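PDB 4ILV: intradiol ring-cleavage dioxygenase from Streptomyces sp. SirexAA-E, which probably catalyses iron(III)-dependent intradiol cleavage of catechol-type aromatic rings, as a secreted dioxygenase fused to a carbohydrate-binding module. Local coordinates for residues A137-L147 and T179-A187; D34-G42 and A159-M167. All blocks are in the same frame, centred on the assembly; numbering follows the deposited sequence.

Interaction 1. Residues A137-L147 and T179-A187; sequences APGRPVLTTQL and TFDFVLDVA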
loop_
_atom_site.group_PDB
_atom_site.type_symbol
_atom_site.label_atom_id
_atom_site.label_comp_id
_atom_site.label_asym_id
_atom_site.label_seq_id
_atom_site.Cartn_x
_atom_site.Cartn_y
_atom_site.Cartn_z
ATOM N N ALA A 137 7.703 2.588 12.204
ATOM C CA ALA A 137 7.388 2.449 13.614
ATOM C C ALA A 137 8.051 3.608 14.358
ATOM O O ALA A 137 9.116 4.074 13.950
ATOM C CB ALA A 137 7.914 1.117 14.134
ATOM N N PRO A 138 7.420 4.085 15.441
ATOM C CA PRO A 138 7.930 5.237 16.187
ATOM C C PRO A 138 9.393 5.073 16.575
ATOM O O PRO A 138 9.748 4.097 17.245
ATOM C CB PRO A 138 7.045 5.271 17.442
ATOM C CG PRO A 138 6.388 3.935 17.505
ATOM C CD PRO A 138 6.239 3.495 16.092
ATOM N N GLY A 139 10.230 6.004 16.127
ATOM C CA GLY A 139 11.638 6.022 16.486
ATOM C C GLY A 139 12.493 5.033 15.724
ATOM O O GLY A 139 13.640 4.785 16.081
ATOM N N ARG A 140 11.927 4.454 14.675
ATOM C CA ARG A 140 12.637 3.464 13.875
ATOM C C ARG A 140 12.862 3.957 12.440
ATOM O O ARG A 140 12.212 4.907 11.996
ATOM C CB ARG A 140 11.864 2.135 13.892
ATOM C CG ARG A 140 11.683 1.551 15.291
ATOM C CD ARG A 140 13.046 1.230 15.894
ATOM N NE ARG A 140 13.814 0.363 15.003
ATOM C CZ ARG A 140 15.039 -0.087 15.259
ATOM N NH1 ARG A 140 15.656 -0.872 14.384
ATOM N NH2 ARG A 140 15.648 0.250 16.387
ATOM N N PRO A 141 13.805 3.333 11.719
ATOM C CA PRO A 141 13.993 3.609 10.288
ATOM C C PRO A 141 12.741 3.340 9.451
ATOM O O PRO A 141 11.868 2.569 9.837
ATOM C CB PRO A 141 15.126 2.653 9.886
ATOM C CG PRO A 141 15.314 1.718 11.068
ATOM C CD PRO A 141 14.883 2.490 12.259
ATOM N N VAL A 142 12.646 4.004 8.309
ATOM C CA VAL A 142 11.508 3.826 7.424
ATOM C C VAL A 142 11.706 2.588 6.560
ATOM O O VAL A 142 12.770 2.399 5.973
ATOM C CB VAL A 142 11.326 5.044 6.497
ATOM C CG1 VAL A 142 10.267 4.761 5.450
ATOM C CG2 VAL A 142 10.966 6.275 7.302
ATOM N N LEU A 143 10.690 1.733 6.497
ATOM C CA LEU A 143 10.666 0.660 5.509
ATOM C C LEU A 143 9.953 1.137 4.236
ATOM O O LEU A 143 8.792 1.541 4.297
ATOM C CB LEU A 143 9.933 -0.561 6.058
ATOM C CG LEU A 143 9.734 -1.671 5.018
ATOM C CD1 LEU A 143 11.025 -2.466 4.880
ATOM C CD2 LEU A 143 8.555 -2.586 5.351
ATOM N N THR A 144 10.639 1.087 3.094
ATOM C CA THR A 144 10.017 1.405 1.806
ATOM C C THR A 144 9.721 0.124 1.048
ATOM O O THR A 144 10.605 -0.724 0.880
ATOM C CB THR A 144 10.938 2.275 0.937
ATOM O OG1 THR A 144 11.187 3.515 1.608
ATOM C CG2 THR A 144 10.299 2.552 -0.442
ATOM N N THR A 145 8.487 -0.024 0.582
ATOM C CA THR A 145 8.114 -1.269 -0.079
ATOM C C THR A 145 6.915 -1.103 -0.999
ATOM O O THR A 145 6.434 0.008 -1.214
ATOM C CB THR A 145 7.887 -2.407 0.971
ATOM O OG1 THR A 145 7.749 -3.664 0.313
ATOM C CG2 THR A 145 6.659 -2.147 1.830
ATOM N N GLN A 146 6.442 -2.208 -1.561
ATOM C CA GLN A 146 5.288 -2.173 -2.450
ATOM C C GLN A 146 4.336 -3.338 -2.191
ATOM O O GLN A 146 4.742 -4.372 -1.655
ATOM C CB GLN A 146 5.754 -2.241 -3.905
ATOM C CG GLN A 146 6.710 -1.143 -4.285
ATOM C CD GLN A 146 7.158 -1.238 -5.726
ATOM O OE1 GLN A 146 6.439 -1.764 -6.582
ATOM N NE2 GLN A 146 8.350 -0.720 -6.007
ATOM N N LEU A 147 3.078 -3.176 -2.588
ATOM C CA LEU A 147 2.118 -4.273 -2.517
ATOM C C LEU A 147 1.668 -4.696 -3.908
ATOM O O LEU A 147 1.410 -3.845 -4.764
ATOM C CB LEU A 147 0.903 -3.864 -1.685
ATOM C CG LEU A 147 1.219 -3.290 -0.301
ATOM C CD1 LEU A 147 -0.069 -2.911 0.416
ATOM C CD2 LEU A 147 2.057 -4.258 0.549
ATOM N N THR A 179 -6.254 -7.641 1.439
ATOM C CA THR A 179 -5.803 -8.039 2.771
ATOM C C THR A 179 -4.284 -8.218 2.765
ATOM O O THR A 179 -3.736 -8.973 1.947
ATOM C CB THR A 179 -6.428 -9.391 3.181
ATOM O OG1 THR A 179 -7.819 -9.217 3.477
ATOM C CG2 THR A 179 -5.735 -9.955 4.390
ATOM N N PHE A 180 -3.609 -7.522 3.675
ATOM C CA PHE A 180 -2.159 -7.612 3.794
ATOM C C PHE A 180 -1.717 -7.219 5.192
ATOM O O PHE A 180 -2.163 -6.204 5.721
ATOM C CB PHE A 180 -1.446 -6.721 2.759
ATOM C CG PHE A 180 0.059 -6.897 2.748
ATOM C CD1 PHE A 180 0.651 -7.903 1.991
ATOM C CD2 PHE A 180 0.878 -6.064 3.508
ATOM C CE1 PHE A 180 2.033 -8.073 1.991
ATOM C CE2 PHE A 180 2.264 -6.219 3.508
ATOM C CZ PHE A 180 2.842 -7.226 2.756
ATOM N N ASP A 181 -0.851 -8.032 5.794
ATOM C CA ASP A 181 -0.266 -7.705 7.082
ATOM C C ASP A 181 1.220 -7.374 6.958
ATOM O O ASP A 181 1.971 -8.091 6.291
ATOM C CB ASP A 181 -0.452 -8.879 8.070
ATOM C CG ASP A 181 -1.903 -9.053 8.513
ATOM O OD1 ASP A 181 -2.715 -8.107 8.349
ATOM O OD2 ASP A 181 -2.243 -10.142 9.028
ATOM N N PHE A 182 1.652 -6.311 7.633
ATOM C CA PHE A 182 3.070 -5.968 7.679
ATOM C C PHE A 182 3.699 -6.615 8.910
ATOM O O PHE A 182 3.059 -6.725 9.960
ATOM C CB PHE A 182 3.282 -4.457 7.784
ATOM C CG PHE A 182 2.766 -3.673 6.599
ATOM C CD1 PHE A 182 1.419 -3.371 6.480
ATOM C CD2 PHE A 182 3.641 -3.209 5.629
ATOM C CE1 PHE A 182 0.951 -2.628 5.395
ATOM C CE2 PHE A 182 3.175 -2.463 4.539
ATOM C CZ PHE A 182 1.833 -2.181 4.425
ATOM N N VAL A 183 4.950 -7.040 8.774
ATOM C CA VAL A 183 5.750 -7.443 9.926
ATOM C C VAL A 183 7.034 -6.621 9.879
ATOM O O VAL A 183 7.806 -6.726 8.927
ATOM C CB VAL A 183 6.069 -8.934 9.885
ATOM C CG1 VAL A 183 6.956 -9.323 11.075
ATOM C CG2 VAL A 183 4.788 -9.728 9.918
ATOM N N LEU A 184 7.224 -5.761 10.873
ATOM C CA LEU A 184 8.387 -4.895 10.939
ATOM C C LEU A 184 9.392 -5.412 11.962
ATOM O O LEU A 184 9.014 -6.013 12.970
ATOM C CB LEU A 184 7.974 -3.483 11.345
ATOM C CG LEU A 184 6.892 -2.818 10.503
ATOM C CD1 LEU A 184 6.614 -1.421 11.042
ATOM C CD2 LEU A 184 7.310 -2.777 9.052
ATOM N N ASP A 185 10.665 -5.133 11.711
ATOM C CA ASP A 185 11.749 -5.548 12.594
ATOM C C ASP A 185 11.795 -4.670 13.855
ATOM O O ASP A 185 12.662 -3.805 14.002
ATOM C CB ASP A 185 13.078 -5.499 11.837
ATOM C CG ASP A 185 14.204 -6.177 12.583
ATOM O OD1 ASP A 185 15.377 -5.823 12.331
ATOM O OD2 ASP A 185 13.912 -7.070 13.411
ATOM N N VAL A 186 10.842 -4.914 14.755
ATOM C CA VAL A 186 10.691 -4.167 15.999
ATOM C C VAL A 186 10.553 -5.147 17.155
ATOM O O VAL A 186 9.580 -5.898 17.224
ATOM C CB VAL A 186 9.432 -3.274 15.954
ATOM C CG1 VAL A 186 9.169 -2.634 17.310
ATOM C CG2 VAL A 186 9.557 -2.228 14.854
ATOM N N ALA A 187 11.510 -5.113 18.081
ATOM C CA ALA A 187 11.560 -6.067 19.190
ATOM C C ALA A 187 10.370 -5.956 20.137
ATOM O O ALA A 187 9.919 -4.854 20.467
ATOM C CB ALA A 187 12.869 -5.910 19.957
#
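The hydrophobic core between the two sheets of the dioxygenase beta sandwich is closed along one side by Leu-147, Leu-143 and Ala-137, which meet Phe-180, Phe-182, Leu-184 and Val-186. Residues 143-147 belong to an outermost strand of the antiparallel sheet, and 179-183 to an inner strand of the mixed sheet. The CD2 methyl of Leu-147 sits over the centre of the Phe-180 ring, 3.6 Å from the centroid and 14° off the ring normal, a CH-pi contact. The ring is presented for this because CG of Phe-180 stands anti to the backbone N (chi1 -174°). Phe-182 turns a face to Phe-180, whose CE2 stands 3.8 Å above the plane of the Phe-182 ring, over its centre. The edge of Phe-182 receives the CG2 methyl of Thr-145, 4.4 Å from its CE2. Threonine suits this place because it is two-sided: the methyl faces the core, while OG1 is hydrogen-bonded to the carbonyl O of Pro-37. Further along, Leu-143 and Leu-184 meet methyl to methyl, their CD2 atoms 3.9 Å apart. Ala-137 opens a type II turn through Gly-139, whose positive phi suits glycine, and its small CB lies 3.8 Å from Val-186 CG2. Beside them the aliphatic part of Arg-140 skirts the same valine methyl, CG to CG2 4.4 Å. At this outer end Asp-185 forms a salt bridge with Arg-74, while its carboxylate stays 5.4 Å from Arg-140 at the nearest atoms, OD1 to NH1. With no hydrogen bond between the two segments, adhesion here rests on apolar burial and methyl-to-ring dispersion, and the charged groups lie at the exposed end of the contact, round Arg-140 and Asp-185.

Interaction 2. Residues D34-G42 and A159-M167; sequences DPTPDQMEG and ALFDPALLM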
loop_
_atom_site.group_PDB
_atom_site.type_symbol
_atom_site.label_atom_id
_atom_site.label_comp_id
_atom_site.label_asym_id
_atom_site.label_seq_id
_atom_site.Cartn_x
_atom_site.Cartn_y
_atom_site.Cartn_z
ATOM N N ASP A 34 6.989 -11.466 7.323
ATOM C CA ASP A 34 7.767 -11.861 8.490
ATOM C C ASP A 34 9.236 -11.998 8.102
ATOM O O ASP A 34 9.702 -13.113 7.844
ATOM C CB ASP A 34 7.232 -13.189 9.070
ATOM C CG ASP A 34 7.705 -13.457 10.501
ATOM O OD1 ASP A 34 8.717 -12.864 10.930
ATOM O OD2 ASP A 34 7.039 -14.249 11.209
ATOM N N PRO A 35 9.960 -10.861 8.017
ATOM C CA PRO A 35 9.435 -9.494 8.049
ATOM C C PRO A 35 9.253 -8.961 6.639
ATOM O O PRO A 35 9.965 -9.381 5.728
ATOM C CB PRO A 35 10.533 -8.706 8.756
ATOM C CG PRO A 35 11.775 -9.429 8.413
ATOM C CD PRO A 35 11.421 -10.882 8.207
ATOM N N THR A 36 8.319 -8.031 6.477
ATOM C CA THR A 36 7.964 -7.490 5.167
ATOM C C THR A 36 9.186 -6.987 4.397
ATOM O O THR A 36 9.882 -6.093 4.866
ATOM C CB THR A 36 6.956 -6.345 5.324
ATOM O OG1 THR A 36 5.849 -6.799 6.116
ATOM C CG2 THR A 36 6.461 -5.857 3.949
ATOM N N PRO A 37 9.461 -7.587 3.221
ATOM C CA PRO A 37 10.625 -7.211 2.415
ATOM C C PRO A 37 10.530 -5.768 1.941
ATOM O O PRO A 37 9.427 -5.258 1.730
ATOM C CB PRO A 37 10.538 -8.154 1.214
ATOM C CG PRO A 37 9.729 -9.299 1.681
ATOM C CD PRO A 37 8.744 -8.739 2.651
ATOM N N ASP A 38 11.674 -5.117 1.762
ATOM C CA ASP A 38 11.676 -3.746 1.262
ATOM C C ASP A 38 11.842 -3.720 -0.256
ATOM O O ASP A 38 12.318 -4.681 -0.854
ATOM C CB ASP A 38 12.784 -2.923 1.925
ATOM C CG ASP A 38 14.162 -3.491 1.681
ATOM O OD1 ASP A 38 14.511 -4.514 2.310
ATOM O OD2 ASP A 38 14.895 -2.913 0.855
ATOM N N GLN A 39 11.431 -2.616 -0.874
ATOM C CA GLN A 39 11.611 -2.419 -2.309
ATOM C C GLN A 39 11.901 -0.952 -2.585
ATOM O O GLN A 39 11.789 -0.107 -1.695
ATOM C CB GLN A 39 10.378 -2.872 -3.096
ATOM C CG GLN A 39 10.149 -4.367 -3.063
ATOM C CD GLN A 39 9.381 -4.877 -4.257
ATOM O OE1 GLN A 39 8.499 -4.199 -4.782
ATOM N NE2 GLN A 39 9.719 -6.086 -4.700
ATOM N N MET A 40 12.279 -0.642 -3.815
ATOM C CA MET A 40 12.636 0.731 -4.142
ATOM C C MET A 40 11.461 1.714 -4.057
ATOM O O MET A 40 10.284 1.344 -4.172
ATOM C CB MET A 40 13.352 0.798 -5.496
ATOM C CG MET A 40 12.600 0.188 -6.662
ATOM S SD MET A 40 13.572 0.329 -8.177
ATOM C CE MET A 40 15.095 -0.472 -7.674
ATOM N N GLU A 41 11.806 2.971 -3.817
ATOM C CA GLU A 41 10.840 4.054 -3.700
ATOM C C GLU A 41 10.199 4.411 -5.043
ATOM O O GLU A 41 8.988 4.593 -5.130
ATOM C CB GLU A 41 11.557 5.276 -3.123
ATOM C CG GLU A 41 10.725 6.531 -2.968
ATOM C CD GLU A 41 11.518 7.654 -2.316
ATOM O OE1 GLU A 41 11.688 7.636 -1.078
ATOM O OE2 GLU A 41 12.013 8.532 -3.051
ATOM N N GLY A 42 11.017 4.496 -6.086
ATOM C CA GLY A 42 10.548 4.912 -7.396
ATOM C C GLY A 42 10.608 6.423 -7.519
ATOM O O GLY A 42 10.681 7.128 -6.505
ATOM N N ALA A 159 10.374 -8.007 -13.191
ATOM C CA ALA A 159 11.450 -8.535 -12.356
ATOM C C ALA A 159 11.384 -8.038 -10.914
ATOM O O ALA A 159 11.933 -8.667 -10.011
ATOM C CB ALA A 159 12.801 -8.200 -12.967
ATOM N N LEU A 160 10.715 -6.911 -10.694
ATOM C CA LEU A 160 10.611 -6.351 -9.351
ATOM C C LEU A 160 9.591 -7.093 -8.494
ATOM O O LEU A 160 9.580 -6.952 -7.277
ATOM C CB LEU A 160 10.222 -4.877 -9.420
ATOM C CG LEU A 160 11.317 -3.821 -9.288
ATOM C CD1 LEU A 160 12.221 -3.824 -10.508
ATOM C CD2 LEU A 160 10.688 -2.450 -9.083
ATOM N N PHE A 161 8.734 -7.875 -9.140
ATOM C CA PHE A 161 7.654 -8.564 -8.447
ATOM C C PHE A 161 8.196 -9.522 -7.402
ATOM O O PHE A 161 9.202 -10.182 -7.629
ATOM C CB PHE A 161 6.768 -9.329 -9.434
ATOM C CG PHE A 161 5.784 -10.230 -8.765
ATOM C CD1 PHE A 161 4.628 -9.712 -8.210
ATOM C CD2 PHE A 161 6.033 -11.594 -8.652
ATOM C CE1 PHE A 161 3.720 -10.537 -7.569
ATOM C CE2 PHE A 161 5.128 -12.430 -8.008
ATOM C CZ PHE A 161 3.968 -11.898 -7.460
ATOM N N ASP A 162 7.532 -9.579 -6.252
ATOM C CA ASP A 162 7.920 -10.479 -5.169
ATOM C C ASP A 162 6.658 -11.061 -4.537
ATOM O O ASP A 162 5.877 -10.329 -3.929
ATOM C CB ASP A 162 8.716 -9.704 -4.115
ATOM C CG ASP A 162 9.248 -10.593 -2.984
ATOM O OD1 ASP A 162 8.889 -11.788 -2.903
ATOM O OD2 ASP A 162 10.006 -10.062 -2.144
ATOM N N PRO A 163 6.456 -12.383 -4.666
ATOM C CA PRO A 163 5.269 -13.052 -4.120
ATOM C C PRO A 163 5.084 -12.819 -2.618
ATOM O O PRO A 163 3.960 -12.926 -2.136
ATOM C CB PRO A 163 5.540 -14.533 -4.398
ATOM C CG PRO A 163 7.002 -14.618 -4.656
ATOM C CD PRO A 163 7.356 -13.337 -5.326
ATOM N N ALA A 164 6.154 -12.503 -1.889
ATOM C CA ALA A 164 6.017 -12.199 -0.460
ATOM C C ALA A 164 5.265 -10.879 -0.237
ATOM O O ALA A 164 4.770 -10.615 0.854
ATOM C CB ALA A 164 7.381 -12.152 0.222
ATOM N N LEU A 165 5.160 -10.057 -1.273
ATOM C CA LEU A 165 4.477 -8.776 -1.141
ATOM C C LEU A 165 3.089 -8.800 -1.786
ATOM O O LEU A 165 2.472 -7.741 -2.002
ATOM C CB LEU A 165 5.338 -7.663 -1.736
ATOM C CG LEU A 165 6.669 -7.456 -1.003
ATOM C CD1 LEU A 165 7.628 -6.631 -1.836
ATOM C CD2 LEU A 165 6.455 -6.800 0.346
ATOM N N LEU A 166 2.587 -10.003 -2.074
ATOM C CA LEU A 166 1.222 -10.159 -2.595
ATOM C C LEU A 166 0.186 -9.907 -1.511
ATOM O O LEU A 166 0.314 -10.394 -0.390
ATOM C CB LEU A 166 1.012 -11.561 -3.162
ATOM C CG LEU A 166 1.412 -11.839 -4.616
ATOM C CD1 LEU A 166 1.377 -13.346 -4.896
ATOM C CD2 LEU A 166 0.521 -11.095 -5.605
ATOM N N MET A 167 -0.815 -9.111 -1.834
ATOM C CA MET A 167 -2.039 -9.017 -1.044
ATOM C C MET A 167 -2.911 -10.219 -1.367
ATOM O O MET A 167 -2.779 -10.809 -2.438
ATOM C CB MET A 167 -2.828 -7.764 -1.448
ATOM C CG MET A 167 -2.125 -6.449 -1.145
ATOM S SD MET A 167 -3.111 -5.025 -1.648
ATOM C CE MET A 167 -2.882 -5.078 -3.424
#
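Gln-39 and Leu-165 approach from opposite directions, and the amide of the glutamine ends against the CD1 methyl of the leucine, 3.5 Å from Gln-39 CD. The glutamine chain runs extended beyond CG, which carries NE2 on to the carbonyl O of Leu-160. That hydrogen bond is short, 2.7 Å, and nearly collinear with the C=O (168° at the oxygen), but the N-H is bent at 140° and the acceptor lies 24° out of the amide plane. OE1 is hydrogen-bonded to the hydroxyl of Tyr-148, so both ends of the amide are gripped and its flip is fixed. Replacing Gln-39 by an alanine removes the amide, and the Leu-160 carbonyl and Tyr-148 hydroxyl would probably each lose this partner while a gap opened beside Leu-165 CD1. The other branch of Leu-165, CD2, reaches Thr-36 CG2 at 3.7 Å and slides antiparallel past the ring of Pro-37. Pro-37 meets the side chain of Asp-162 at about a right angle and touches Ala-164 through CG, 4.0 Å from the alanine CB; its compact apolar ring offers CD to Leu-165 and CG to Ala-164, which suits a proline at this partly exposed place. OD1 of Asp-162 takes the N-H of Ala-164 at 3.0 Å from above the carboxylate plane, closing an Asx turn that leads into the short 3-10 segment 163-164. Farther on, Met-40 crosses Leu-160 at about a right angle, its CG and SD both near CD2 of the leucine. That leucine side chain lies about 8 Å from the iron(III), which is bound by Tyr-95, Tyr-124, His-130 and His-132. Such packing of an N-terminal segment on a loop flanking the metal centre, with an Asx turn shaping the loop, places this contact at the edge of the probable active site of an intradiol dioxygenase.

From the N terminus, residues 34-42 run along the sandwich before its first strand, 64-72. Interaction 2 closes a loop of 116 residues when the chain returns at 159-167, after most of the strands have been laid down. Interaction 1 starts within that loop, at 137-147, and closes beyond it at 179-187, spanning only 31 residues; the two therefore cross. One ties the edge strand of the antiparallel sheet to the mixed sheet, the other fastens the N-terminal segment to the loop between strands 143-148 and 168-172. They meet directly: Gln-39 N probably bonds to Thr-144 O, at 2.7 Å, seating the N-terminal segment beside that edge strand.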